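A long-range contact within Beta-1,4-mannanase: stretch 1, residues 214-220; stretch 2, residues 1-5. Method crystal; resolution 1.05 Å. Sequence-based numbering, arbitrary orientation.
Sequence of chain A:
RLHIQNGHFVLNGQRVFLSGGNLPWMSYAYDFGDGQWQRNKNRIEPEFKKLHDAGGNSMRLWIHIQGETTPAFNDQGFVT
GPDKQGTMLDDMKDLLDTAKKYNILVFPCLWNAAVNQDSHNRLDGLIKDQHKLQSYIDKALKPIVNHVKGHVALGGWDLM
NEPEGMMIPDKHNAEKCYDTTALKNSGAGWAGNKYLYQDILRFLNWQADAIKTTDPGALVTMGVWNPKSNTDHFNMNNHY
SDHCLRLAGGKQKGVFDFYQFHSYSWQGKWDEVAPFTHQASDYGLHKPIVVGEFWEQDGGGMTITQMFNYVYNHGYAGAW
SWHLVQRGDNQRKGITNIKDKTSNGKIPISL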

# COMPACT_ATOMS: atom_id res chain seq x y z
N THR A 214 -17.03 1.03 -7.96
CA THR A 214 -17.16 -0.30 -8.54
C THR A 214 -17.38 -1.37 -7.47
O THR A 214 -18.20 -2.28 -7.66
CB THR A 214 -15.92 -0.60 -9.39
OG1 THR A 214 -15.79 0.40 -10.40
CG2 THR A 214 -16.01 -1.96 -10.04
N ASP A 215 -16.65 -1.26 -6.37
CA ASP A 215 -16.82 -2.14 -5.21
C ASP A 215 -16.92 -1.24 -3.99
O ASP A 215 -15.90 -0.95 -3.34
CB ASP A 215 -15.64 -3.10 -5.07
CG ASP A 215 -15.82 -4.08 -3.92
OD1 ASP A 215 -16.85 -3.99 -3.20
OD2 ASP A 215 -14.92 -4.93 -3.72
N PRO A 216 -18.14 -0.77 -3.68
CA PRO A 216 -18.29 0.23 -2.62
C PRO A 216 -17.83 -0.22 -1.24
O PRO A 216 -17.53 0.63 -0.41
CB PRO A 216 -19.79 0.50 -2.61
CG PRO A 216 -20.27 0.11 -3.94
CD PRO A 216 -19.39 -0.99 -4.42
N GLY A 217 -17.76 -1.53 -1.01
CA GLY A 217 -17.27 -2.05 0.25
C GLY A 217 -15.77 -2.29 0.35
O GLY A 217 -15.30 -2.76 1.38
N ALA A 218 -15.03 -1.97 -0.71
CA ALA A 218 -13.57 -2.11 -0.67
C ALA A 218 -12.91 -0.97 0.09
O ALA A 218 -13.42 0.16 0.11
CB ALA A 218 -13.01 -2.19 -2.09
N LEU A 219 -11.77 -1.27 0.70
CA LEU A 219 -10.97 -0.26 1.37
C LEU A 219 -9.79 0.14 0.51
O LEU A 219 -9.26 -0.69 -0.25
CB LEU A 219 -10.46 -0.79 2.72
CG LEU A 219 -11.54 -1.30 3.69
CD1 LEU A 219 -10.89 -1.82 4.97
CD2 LEU A 219 -12.55 -0.21 4.01
N VAL A 220 -9.36 1.39 0.65
CA VAL A 220 -8.27 1.93 -0.15
C VAL A 220 -7.26 2.64 0.75
O VAL A 220 -7.62 3.37 1.69
CB VAL A 220 -8.80 2.91 -1.24
CG1 VAL A 220 -7.66 3.39 -2.13
CG2 VAL A 220 -9.86 2.22 -2.08
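Stretch 2 (1-5) RLHIQ

The N-terminal residues of this mannanase lie against a segment more than two hundred positions later in the chain, where a helix gives way to a turn. Asp215, the first residue to leave helical phi/psi, opens a type I beta turn that ends at Ala218 and is closed by the backbone hydrogen bond from Ala218 N to Asp215 O, 3.0 Å. Beyond it the backbone extends through Ala218 and Leu219 toward strand at Val220. Stretch 2 is also extended, becoming strand at His3, yet no direct backbone hydrogen bonds join the two. The nearest CA atoms, those of Leu219 and His3, are 7.2 Å apart, so side chains and water fill the space between. Arg1 reaches the turn, while Leu2 to Ile4 meet Leu219.

The polar end of the contact is a two-pronged salt bridge. Arg1 has chi1 p, chi2 t and chi3 m, with chi4 at -169°, which carries its guanidinium to the turn. Asp215 points its CB toward stretch 2; with chi1 t and chi2 at -2°, it offers both carboxylate oxygens to the edge of that group. Arg1 NH1 donates to Asp215 OD1 at 2.8 Å, almost linearly at 174°, and Arg1 NH2 donates to Asp215 OD2 at 2.9 Å. The guanidinium suits this place because it is planar and presents two N-H donors, Arg1 NH1 and Arg1 NH2, spaced to meet the two oxygens of the carboxylate. Asp215 OD1 also receives a weak hydrogen bond from Gly217 N, 3.4 Å, tying the carboxylate to its own turn.

One face of the guanidinium is covered by backbone, with Gly217 C 3.4 Å from Arg1 NH1. Glycine suits this position because an ideal CB would lie just 2.5 Å from Arg1 NH1, a clash. Ala218 follows with a small methyl group, its CB 3.9 Å from Arg1 NH2. Pro216 points away and takes no part.

Two waters bridge the backbones where Gly217 O and Leu2 O, 4.4 Å apart, cannot bond to each other, since both are acceptors. Water 1 lies 2.8 Å from Leu2 O and 2.9 Å from Gly217 O; water 2 lies 2.9 Å from Leu2 O and 2.7 Å from Gly217 O.

The apolar end centres on Leu219. Its CB points toward stretch 2, and the m, t rotamer extends CD1 to 4.0 Å from Leu2 CG and 4.4 Å from Ile4 CG1. Leu2 (t, p) and Ile4 (m, t) both start sideways, but the end of Ile4 comes nearer. His3, between them, instead leads its ring away, leaving its CA 4.2 Å from Leu219 CD1.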

# COMPACT_ATOMS: atom_id res chain seq x y z
N ARG A 1 -16.39 -9.25 5.24
CA ARG A 1 -15.18 -8.65 4.70
C ARG A 1 -14.64 -7.59 5.65
O ARG A 1 -15.35 -7.13 6.54
CB ARG A 1 -15.43 -8.07 3.30
CG ARG A 1 -16.35 -6.84 3.28
CD ARG A 1 -16.79 -6.45 1.87
NE ARG A 1 -15.64 -6.23 0.99
CZ ARG A 1 -15.71 -5.68 -0.21
NH1 ARG A 1 -16.88 -5.28 -0.70
NH2 ARG A 1 -14.61 -5.52 -0.93
N LEU A 2 -13.39 -7.20 5.47
CA LEU A 2 -12.75 -6.23 6.34
C LEU A 2 -13.43 -4.87 6.20
O LEU A 2 -13.76 -4.44 5.10
CB LEU A 2 -11.28 -6.12 5.98
CG LEU A 2 -10.39 -5.26 6.88
CD1 LEU A 2 -10.26 -5.85 8.27
CD2 LEU A 2 -9.01 -5.11 6.25
N HIS A 3 -13.65 -4.20 7.32
CA HIS A 3 -14.22 -2.87 7.30
C HIS A 3 -13.69 -2.08 8.49
O HIS A 3 -12.91 -2.61 9.29
CB HIS A 3 -15.76 -2.93 7.29
CG HIS A 3 -16.34 -3.65 8.46
ND1 HIS A 3 -16.96 -3.00 9.51
CD2 HIS A 3 -16.40 -4.97 8.75
CE1 HIS A 3 -17.37 -3.90 10.40
NE2 HIS A 3 -17.04 -5.10 9.96
N ILE A 4 -14.11 -0.83 8.58
CA ILE A 4 -13.68 0.03 9.67
C ILE A 4 -14.93 0.52 10.39
O ILE A 4 -15.85 1.05 9.78
CB ILE A 4 -12.83 1.20 9.14
CG1 ILE A 4 -11.53 0.65 8.56
CG2 ILE A 4 -12.56 2.20 10.25
CD1 ILE A 4 -10.73 1.64 7.75
N GLN A 5 -14.97 0.27 11.69
CA GLN A 5 -16.14 0.59 12.50
C GLN A 5 -15.63 1.35 13.70
O GLN A 5 -14.69 0.91 14.36
CB GLN A 5 -16.85 -0.70 12.92
CG GLN A 5 -18.21 -0.53 13.59
CD GLN A 5 -18.96 -1.85 13.74
OE1 GLN A 5 -18.53 -2.89 13.24
NE2 GLN A 5 -20.09 -1.80 14.44
O HOH W 1 -13.45 -4.73 2.33
O HOH W 2 -16.06 -3.12 3.93